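Long-range contacts in beta-Ala-His dipeptidase (Homo sapiens, PDB 3DLJ), which hydrolyses the peptide bond of Xaa-His dipeptides, above all carnosine and anserine, as a secreted dipeptidase that binds two zinc ions per subunit: residues R234-S240 and T341-R346; H248-D253 and R379-N383; L269-D275 and Q367-H371. Residues are numbered along the deposited sequence.

Contact 1 (R234-S240 and T341-R346)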
loop_
_atom_site.group_PDB
_atom_site.type_symbol
_atom_site.label_atom_id
_atom_site.label_comp_id
_atom_site.label_asym_id
_atom_site.label_seq_id
_atom_site.Cartn_x
_atom_site.Cartn_y
_atom_site.Cartn_z
ATOM N N ARG A 234 2.161 16.761 32.317
ATOM C CA ARG A 234 1.579 18.044 32.000
ATOM C C ARG A 234 2.043 18.245 30.587
ATOM O O ARG A 234 2.799 17.426 30.072
ATOM C CB ARG A 234 2.126 19.140 32.902
ATOM C CG ARG A 234 3.645 19.209 32.892
ATOM C CD ARG A 234 4.172 20.393 33.686
ATOM N NE ARG A 234 5.484 20.759 33.165
ATOM C CZ ARG A 234 6.358 21.540 33.785
ATOM N NH1 ARG A 234 6.068 22.044 34.978
ATOM N NH2 ARG A 234 7.531 21.801 33.212
ATOM N N ASP A 235 1.588 19.317 29.964
ATOM C CA ASP A 235 1.909 19.611 28.582
ATOM C C ASP A 235 3.345 20.105 28.427
ATOM O O ASP A 235 3.989 19.790 27.444
ATOM C CB ASP A 235 0.942 20.677 28.028
ATOM C CG ASP A 235 -0.367 20.086 27.504
ATOM O OD1 ASP A 235 -1.321 20.872 27.361
ATOM O OD2 ASP A 235 -0.448 18.863 27.226
ATOM N N GLN A 236 3.832 20.883 29.388
ATOM C CA GLN A 236 5.183 21.442 29.308
ATOM C C GLN A 236 6.245 20.374 29.680
ATOM O O GLN A 236 6.051 19.584 30.611
ATOM C CB GLN A 236 5.285 22.688 30.200
ATOM C CG GLN A 236 6.476 23.604 29.955
ATOM C CD GLN A 236 6.546 24.742 30.950
ATOM O OE1 GLN A 236 6.378 24.545 32.167
ATOM N NE2 GLN A 236 6.804 25.952 30.446
ATOM N N ASP A 237 7.346 20.349 28.927
ATOM C CA ASP A 237 8.470 19.469 29.215
ATOM C C ASP A 237 9.233 20.007 30.408
ATOM O O ASP A 237 9.017 21.158 30.817
ATOM C CB ASP A 237 9.449 19.414 28.031
ATOM C CG ASP A 237 8.871 18.794 26.805
ATOM O OD1 ASP A 237 7.831 18.117 26.856
ATOM O OD2 ASP A 237 9.486 18.973 25.751
ATOM N N PHE A 238 10.134 19.187 30.950
ATOM C CA PHE A 238 10.986 19.590 32.068
ATOM C C PHE A 238 12.459 19.525 31.670
ATOM O O PHE A 238 12.864 18.693 30.840
ATOM C CB PHE A 238 10.797 18.671 33.300
ATOM C CG PHE A 238 9.357 18.504 33.757
ATOM C CD1 PHE A 238 8.487 17.630 33.098
ATOM C CD2 PHE A 238 8.894 19.170 34.882
ATOM C CE1 PHE A 238 7.168 17.446 33.537
ATOM C CE2 PHE A 238 7.597 18.987 35.332
ATOM C CZ PHE A 238 6.726 18.132 34.644
ATOM N N HIS A 239 13.257 20.386 32.298
ATOM C CA HIS A 239 14.713 20.301 32.230
ATOM C C HIS A 239 15.086 19.026 32.997
ATOM O O HIS A 239 14.671 18.848 34.128
ATOM C CB HIS A 239 15.326 21.522 32.910
ATOM C CG HIS A 239 16.821 21.582 32.842
ATOM N ND1 HIS A 239 17.632 20.554 33.268
ATOM C CD2 HIS A 239 17.653 22.570 32.439
ATOM C CE1 HIS A 239 18.896 20.888 33.095
ATOM N NE2 HIS A 239 18.937 22.110 32.603
ATOM N N SER A 240 15.866 18.143 32.389
ATOM C CA SER A 240 16.045 16.801 32.959
ATOM C C SER A 240 16.965 16.778 34.164
ATOM O O SER A 240 17.034 15.783 34.873
ATOM C CB SER A 240 16.471 15.788 31.902
ATOM O OG SER A 240 17.863 15.820 31.714
ATOM N N THR A 341 18.711 17.725 26.725
ATOM C CA THR A 341 18.442 17.285 28.088
ATOM C C THR A 341 17.023 17.699 28.581
ATOM O O THR A 341 16.817 18.745 29.253
ATOM C CB THR A 341 19.547 17.758 29.078
ATOM O OG1 THR A 341 19.923 19.102 28.781
ATOM C CG2 THR A 341 20.785 16.891 28.959
ATOM N N VAL A 342 16.058 16.849 28.232
ATOM C CA VAL A 342 14.644 17.154 28.378
ATOM C C VAL A 342 13.897 15.921 28.905
ATOM O O VAL A 342 14.170 14.801 28.495
ATOM C CB VAL A 342 14.025 17.665 27.006
ATOM C CG1 VAL A 342 13.951 16.546 25.951
ATOM C CG2 VAL A 342 12.653 18.326 27.216
ATOM N N ILE A 343 12.993 16.137 29.845
ATOM C CA ILE A 343 11.972 15.152 30.199
ATOM C C ILE A 343 10.674 15.587 29.483
ATOM O O ILE A 343 10.053 16.550 29.896
ATOM C CB ILE A 343 11.707 15.148 31.725
ATOM C CG1 ILE A 343 12.939 14.678 32.506
ATOM C CG2 ILE A 343 10.467 14.322 32.078
ATOM C CD1 ILE A 343 12.905 15.135 33.958
ATOM N N PRO A 344 10.295 14.900 28.387
ATOM C CA PRO A 344 9.025 15.155 27.674
ATOM C C PRO A 344 7.819 15.087 28.615
ATOM O O PRO A 344 7.749 14.180 29.429
ATOM C CB PRO A 344 8.962 14.009 26.654
ATOM C CG PRO A 344 10.392 13.635 26.429
ATOM C CD PRO A 344 11.089 13.834 27.733
ATOM N N GLY A 345 6.899 16.044 28.515
ATOM C CA GLY A 345 5.718 16.059 29.369
ATOM C C GLY A 345 4.598 15.162 28.850
ATOM O O GLY A 345 3.832 14.599 29.617
ATOM N N ARG A 346 4.510 15.005 27.537
ATOM C CA ARG A 346 3.428 14.250 26.931
ATOM C C ARG A 346 3.965 13.548 25.707
ATOM O O ARG A 346 4.470 14.188 24.772
ATOM C CB ARG A 346 2.302 15.216 26.503
ATOM C CG ARG A 346 0.929 14.592 26.430
ATOM C CD ARG A 346 -0.101 15.647 25.967
ATOM N NE ARG A 346 -0.287 15.548 24.525
ATOM C CZ ARG A 346 -1.472 15.507 23.927
ATOM N NH1 ARG A 346 -1.543 15.387 22.595
ATOM N NH2 ARG A 346 -2.583 15.593 24.667
HETATM O O HOH W 1 6.264 16.501 25.312
#
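Residues 238-239 and 342-343 run antiparallel as a very short two-stranded ladder. Phe238 and Ile343 form the hydrogen-bonded pair: Phe238 N donates to Ile343 O at 2.8 Å, and Ile343 N to Phe238 O at 2.7 Å. His239 and Val342 follow as a non-hydrogen-bonded pair, and a weak bond from Ser240 N to Thr341 O (3.3 Å) ends the ladder. Toward Gly345 the regular pairing gives way, and Asp237 takes over with its side chain, its OD1 accepting from Gly345 N at 2.8 Å. Water 1 donates to Asp237 OD1 (2.7 Å) and accepts from Arg346 N (3.2 Å). A beta carbon on Gly345 would sit only 2.5 Å from both Arg234 O and Gln236 O, so the tight approach depends on a bare CA. Arg234 folds back on its own loop, with NE bonding Gln236 O at 2.9 Å and NH2 bonding Asp237 O at 2.9 Å. Phe238 and Ile343 share one face of the ladder, CB to CB 4.0 Å, and the Phe238 ring meets Phe243 edge-to-face. Asp235 and Arg346 bring opposite charges near each other, but their salt bridges go to Lys232 and Glu230. Strands 216-232 and 346-355 are antiparallel partners in the larger sheet; this short ladder, set off by irregular residues 234-237 and 344-345, prolongs that pair at the tip of the lid domain characteristic of M20 peptidases.

Contact 2 (H248-D253 and R379-N383)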
loop_
_atom_site.group_PDB
_atom_site.type_symbol
_atom_site.label_atom_id
_atom_site.label_comp_id
_atom_site.label_asym_id
_atom_site.label_seq_id
_atom_site.Cartn_x
_atom_site.Cartn_y
_atom_site.Cartn_z
ATOM N N HIS A 248 7.443 10.870 37.996
ATOM C CA HIS A 248 7.045 9.738 37.187
ATOM C C HIS A 248 7.123 10.260 35.763
ATOM O O HIS A 248 6.264 11.038 35.320
ATOM C CB HIS A 248 5.599 9.341 37.455
ATOM C CG HIS A 248 5.372 8.712 38.794
ATOM N ND1 HIS A 248 4.704 9.362 39.814
ATOM C CD2 HIS A 248 5.665 7.475 39.262
ATOM C CE1 HIS A 248 4.632 8.564 40.866
ATOM N NE2 HIS A 248 5.202 7.412 40.556
ATOM N N GLU A 249 8.169 9.869 35.050
ATOM C CA GLU A 249 8.416 10.424 33.726
ATOM C C GLU A 249 7.591 9.715 32.652
ATOM O O GLU A 249 7.673 8.487 32.523
ATOM C CB GLU A 249 9.905 10.366 33.404
ATOM C CG GLU A 249 10.763 11.108 34.402
ATOM C CD GLU A 249 12.222 11.223 33.953
ATOM O OE1 GLU A 249 13.050 11.713 34.747
ATOM O OE2 GLU A 249 12.544 10.838 32.799
ATOM N N PRO A 250 6.779 10.486 31.893
ATOM C CA PRO A 250 6.013 9.938 30.774
ATOM C C PRO A 250 6.818 8.962 29.897
ATOM O O PRO A 250 6.296 7.899 29.571
ATOM C CB PRO A 250 5.600 11.208 29.990
ATOM C CG PRO A 250 5.382 12.197 31.092
ATOM C CD PRO A 250 6.533 11.938 32.039
ATOM N N MET A 251 8.064 9.313 29.537
ATOM C CA MET A 251 8.917 8.407 28.727
ATOM C C MET A 251 9.210 7.068 29.415
ATOM O O MET A 251 9.251 6.025 28.751
ATOM C CB MET A 251 10.229 9.058 28.330
ATOM C CG MET A 251 10.146 9.947 27.122
ATOM S SD MET A 251 9.710 9.118 25.579
ATOM C CE MET A 251 11.261 8.326 25.094
ATOM N N ALA A 252 9.426 7.089 30.730
ATOM C CA ALA A 252 9.695 5.856 31.462
ATOM C C ALA A 252 8.459 4.917 31.434
ATOM O O ALA A 252 8.613 3.731 31.224
ATOM C CB ALA A 252 10.142 6.165 32.916
ATOM N N ASP A 253 7.259 5.473 31.642
ATOM C CA ASP A 253 5.991 4.756 31.536
ATOM C C ASP A 253 5.759 4.209 30.104
ATOM O O ASP A 253 5.452 3.039 29.923
ATOM C CB ASP A 253 4.815 5.668 31.953
ATOM C CG ASP A 253 4.769 5.976 33.459
ATOM O OD1 ASP A 253 5.383 5.230 34.255
ATOM O OD2 ASP A 253 4.097 6.982 33.852
ATOM N N ARG A 379 2.480 0.110 37.697
ATOM C CA ARG A 379 3.529 1.092 37.872
ATOM C C ARG A 379 3.253 2.098 38.994
ATOM O O ARG A 379 4.174 2.758 39.454
ATOM C CB ARG A 379 3.785 1.788 36.542
ATOM C CG ARG A 379 4.613 0.907 35.642
ATOM C CD ARG A 379 5.034 1.578 34.379
ATOM N NE ARG A 379 6.022 2.640 34.545
ATOM C CZ ARG A 379 7.329 2.447 34.668
ATOM N NH1 ARG A 379 8.148 3.492 34.775
ATOM N NH2 ARG A 379 7.824 1.218 34.691
ATOM N N ASN A 380 2.003 2.172 39.454
ATOM C CA ASN A 380 1.565 3.170 40.429
ATOM C C ASN A 380 2.076 4.572 40.038
ATOM O O ASN A 380 2.799 5.231 40.799
ATOM C CB ASN A 380 1.984 2.792 41.875
ATOM C CG ASN A 380 1.395 1.463 42.347
ATOM O OD1 ASN A 380 0.289 1.080 41.961
ATOM N ND2 ASN A 380 2.133 0.760 43.211
ATOM N N SER A 381 1.706 5.007 38.837
ATOM C CA SER A 381 2.202 6.258 38.277
ATOM C C SER A 381 1.140 7.340 38.439
ATOM O O SER A 381 -0.034 7.028 38.491
ATOM C CB SER A 381 2.551 6.068 36.808
ATOM O OG SER A 381 2.805 7.301 36.156
ATOM N N SER A 382 1.565 8.601 38.503
ATOM C CA SER A 382 0.664 9.738 38.610
ATOM C C SER A 382 0.194 10.180 37.235
ATOM O O SER A 382 -0.706 11.007 37.114
ATOM C CB SER A 382 1.378 10.901 39.306
ATOM O OG SER A 382 2.517 11.351 38.565
ATOM N N ASN A 383 0.829 9.642 36.189
ATOM C CA ASN A 383 0.481 9.994 34.808
ATOM C C ASN A 383 -0.861 9.429 34.376
ATOM O O ASN A 383 -1.383 8.489 34.956
ATOM C CB ASN A 383 1.604 9.551 33.849
ATOM C CG ASN A 383 2.888 10.292 34.098
ATOM O OD1 ASN A 383 2.863 11.462 34.484
ATOM N ND2 ASN A 383 4.022 9.627 33.888
#
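An ST turn just beyond helix 361-377 meets the N-terminal end of helix 250-258, in a polar junction of the lid domain. Ser381 OG accepts from Asn383 N at 3.1 Å, which closes the turn, and donates to Asp253 OD2 at 2.7 Å. Asn383 ND2 donates to Asp253 OD2 as well, at 2.6 Å, and to His248 O at 3.0 Å, so one amide bonds both the helix's first turn and the residue preceding the N-cap Glu249. The other carboxylate oxygen, Asp253 OD1, forms a salt bridge with Arg379 NE at 2.7 Å, with a weak addition from Arg379 NH1 at 3.3 Å. Asp253 is thus the hub, shared by three side chains of residues 379-383. Ala252 O lies over one face of the Arg379 guanidinium. The His248 ring lies against the loop: Ser381 CA sits 3.9 Å from the ring centroid in a CH-pi contact, and His248 ND1 is hydrogen-bonded to Ser382 OG at 3.2 Å. Asp253, Ser381 and Asn383 all touch Phe376 of helix 361-377. Asp253 and Asn383 also rest on Val231 of strand 216-232, while Pro250 packs on Val347 of strand 346-355, so the junction joins both helices to the sheet they cover.

Contact 3 (L269-D275 and Q367-H371)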
loop_
_atom_site.group_PDB
_atom_site.type_symbol
_atom_site.label_atom_id
_atom_site.label_comp_id
_atom_site.label_asym_id
_atom_site.label_seq_id
_atom_site.Cartn_x
_atom_site.Cartn_y
_atom_site.Cartn_z
ATOM N N LEU A 269 2.918 -10.583 23.220
ATOM C CA LEU A 269 2.663 -10.842 24.636
ATOM C C LEU A 269 1.294 -10.387 25.162
ATOM O O LEU A 269 0.970 -10.634 26.321
ATOM C CB LEU A 269 3.807 -10.241 25.487
ATOM C CG LEU A 269 5.213 -10.857 25.278
ATOM C CD1 LEU A 269 6.314 -10.092 26.043
ATOM C CD2 LEU A 269 5.242 -12.349 25.678
ATOM N N VAL A 270 0.494 -9.727 24.324
ATOM C CA VAL A 270 -0.873 -9.341 24.698
ATOM C C VAL A 270 -1.705 -10.611 24.880
ATOM O O VAL A 270 -1.814 -11.399 23.936
ATOM C CB VAL A 270 -1.505 -8.418 23.602
ATOM C CG1 VAL A 270 -2.993 -8.152 23.888
ATOM C CG2 VAL A 270 -0.684 -7.113 23.450
ATOM N N PRO A 271 -2.249 -10.850 26.098
ATOM C CA PRO A 271 -3.105 -12.047 26.264
ATOM C C PRO A 271 -4.365 -12.057 25.377
ATOM O O PRO A 271 -5.013 -11.010 25.193
ATOM C CB PRO A 271 -3.470 -12.035 27.757
ATOM C CG PRO A 271 -2.372 -11.169 28.417
ATOM C CD PRO A 271 -2.062 -10.115 27.371
ATOM N N GLY A 272 -4.679 -13.233 24.823
ATOM C CA GLY A 272 -5.805 -13.413 23.918
ATOM C C GLY A 272 -5.490 -13.301 22.431
ATOM O O GLY A 272 -6.240 -13.779 21.609
ATOM N N ILE A 273 -4.376 -12.677 22.072
ATOM C CA ILE A 273 -4.079 -12.387 20.654
ATOM C C ILE A 273 -4.054 -13.595 19.687
ATOM O O ILE A 273 -4.352 -13.439 18.503
ATOM C CB ILE A 273 -2.805 -11.482 20.505
ATOM C CG1 ILE A 273 -3.185 -10.013 20.719
ATOM C CG2 ILE A 273 -2.228 -11.553 19.085
ATOM C CD1 ILE A 273 -3.765 -9.329 19.477
ATOM N N TYR A 274 -3.736 -14.790 20.181
ATOM C CA TYR A 274 -3.643 -15.972 19.304
ATOM C C TYR A 274 -4.877 -16.865 19.353
ATOM O O TYR A 274 -4.993 -17.814 18.599
ATOM C CB TYR A 274 -2.369 -16.783 19.598
ATOM C CG TYR A 274 -1.115 -16.024 19.255
ATOM C CD1 TYR A 274 -0.395 -15.369 20.242
ATOM C CD2 TYR A 274 -0.673 -15.934 17.937
ATOM C CE1 TYR A 274 0.752 -14.630 19.934
ATOM C CE2 TYR A 274 0.482 -15.208 17.612
ATOM C CZ TYR A 274 1.192 -14.563 18.629
ATOM O OH TYR A 274 2.319 -13.825 18.332
ATOM N N ASP A 275 -5.801 -16.527 20.235
ATOM C CA ASP A 275 -7.001 -17.309 20.451
ATOM C C ASP A 275 -7.726 -17.710 19.175
ATOM O O ASP A 275 -8.114 -18.874 19.026
ATOM C CB ASP A 275 -7.957 -16.559 21.368
ATOM C CG ASP A 275 -7.474 -16.513 22.796
ATOM O OD1 ASP A 275 -6.441 -17.152 23.145
ATOM O OD2 ASP A 275 -8.165 -15.831 23.573
ATOM N N GLN A 367 -8.452 -6.429 23.990
ATOM C CA GLN A 367 -7.285 -7.121 24.561
ATOM C C GLN A 367 -6.069 -6.226 24.743
ATOM O O GLN A 367 -5.448 -6.247 25.795
ATOM C CB GLN A 367 -6.920 -8.350 23.733
ATOM C CG GLN A 367 -7.995 -9.421 23.829
ATOM C CD GLN A 367 -7.916 -10.468 22.723
ATOM O OE1 GLN A 367 -7.401 -10.229 21.623
ATOM N NE2 GLN A 367 -8.442 -11.632 23.016
ATOM N N VAL A 368 -5.730 -5.446 23.723
ATOM C CA VAL A 368 -4.557 -4.545 23.795
ATOM C C VAL A 368 -4.750 -3.482 24.864
ATOM O O VAL A 368 -3.828 -3.175 25.626
ATOM C CB VAL A 368 -4.239 -3.896 22.420
ATOM C CG1 VAL A 368 -3.099 -2.912 22.539
ATOM C CG2 VAL A 368 -3.909 -4.981 21.394
ATOM N N THR A 369 -5.966 -2.954 24.946
ATOM C CA THR A 369 -6.282 -1.916 25.909
ATOM C C THR A 369 -6.128 -2.452 27.310
ATOM O O THR A 369 -5.371 -1.870 28.083
ATOM C CB THR A 369 -7.665 -1.309 25.652
ATOM O OG1 THR A 369 -7.682 -0.856 24.300
ATOM C CG2 THR A 369 -7.920 -0.120 26.573
ATOM N N ARG A 370 -6.782 -3.581 27.607
ATOM C CA ARG A 370 -6.717 -4.236 28.918
ATOM C C ARG A 370 -5.299 -4.562 29.314
ATOM O O ARG A 370 -4.901 -4.339 30.465
ATOM C CB ARG A 370 -7.542 -5.528 28.947
ATOM C CG ARG A 370 -9.017 -5.332 29.289
ATOM N N HIS A 371 -4.537 -5.100 28.368
ATOM C CA HIS A 371 -3.148 -5.402 28.621
ATOM C C HIS A 371 -2.391 -4.144 29.062
ATOM O O HIS A 371 -1.727 -4.148 30.105
ATOM C CB HIS A 371 -2.511 -6.068 27.399
ATOM C CG HIS A 371 -1.026 -6.207 27.498
ATOM N ND1 HIS A 371 -0.418 -7.188 28.253
ATOM C CD2 HIS A 371 -0.026 -5.477 26.949
ATOM C CE1 HIS A 371 0.893 -7.056 28.163
ATOM N NE2 HIS A 371 1.154 -6.030 27.374
HETATM O O HOH W 2 -5.194 -8.606 27.226
#
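A type II beta turn, Val270 to Ile273, packs against one side of helix 361-377 in the lid domain. Gly272 has positive phi (94°), and a beta carbon there would crowd the carbonyl oxygen of Pro271 and fall 2.1 Å from Gln367 NE2. Gln367 and His371, one helical turn apart, both direct their CA-to-CB bonds at the loop, but their side chains differ. With chi1 m and chi2 t, Gln367 stretches along the turn, bringing NE2 to 3.3 Å from Gly272 CA. His371 takes chi1 t, which sets its ring against Val270 and Pro271: Val270 CA lies over the ring face, 4.3 Å from the centroid, while Pro271 CD comes within 3.5 Å of His371 ND1. The far nitrogen, NE2, is hydrogen-bonded to Ser260. Val270, also chi1 t, wedges between Gln367 and His371, with CG2 3.9 Å from His371 CD2 and CG1 3.9 Å from Gln367 CB. Val270 CG1 also lies 4.1 Å from Val368 CG2, and Val368 in turn packs on Phe351 and Ile353 of strand 346-355. Water 2 adds a polar link, donating to Pro271 O at 3.2 Å and to Gln367 O at 2.8 Å.

Followed from the N terminus, the chain leaves strand 216-232 and lays down the first segments of contacts 1, 2 and 3 in turn. It returns to close contact 1 at 341-346, contact 3 at 367-371 and contact 2 at 379-383. Contact 3 is therefore nested inside the loop closed by contact 2, while contact 1 crosses both. Contacts 1 and 2 touch, with Gly345 O 3.2 Å from Pro250 CG, so the short ladder borders the start of helix 250-258. Contact 3 stands apart, its nearest atoms about 10 Å from contact 2, yet helix 361-377 connects them: contact 3 packs on its middle, and contact 2 uses the residues that follow it.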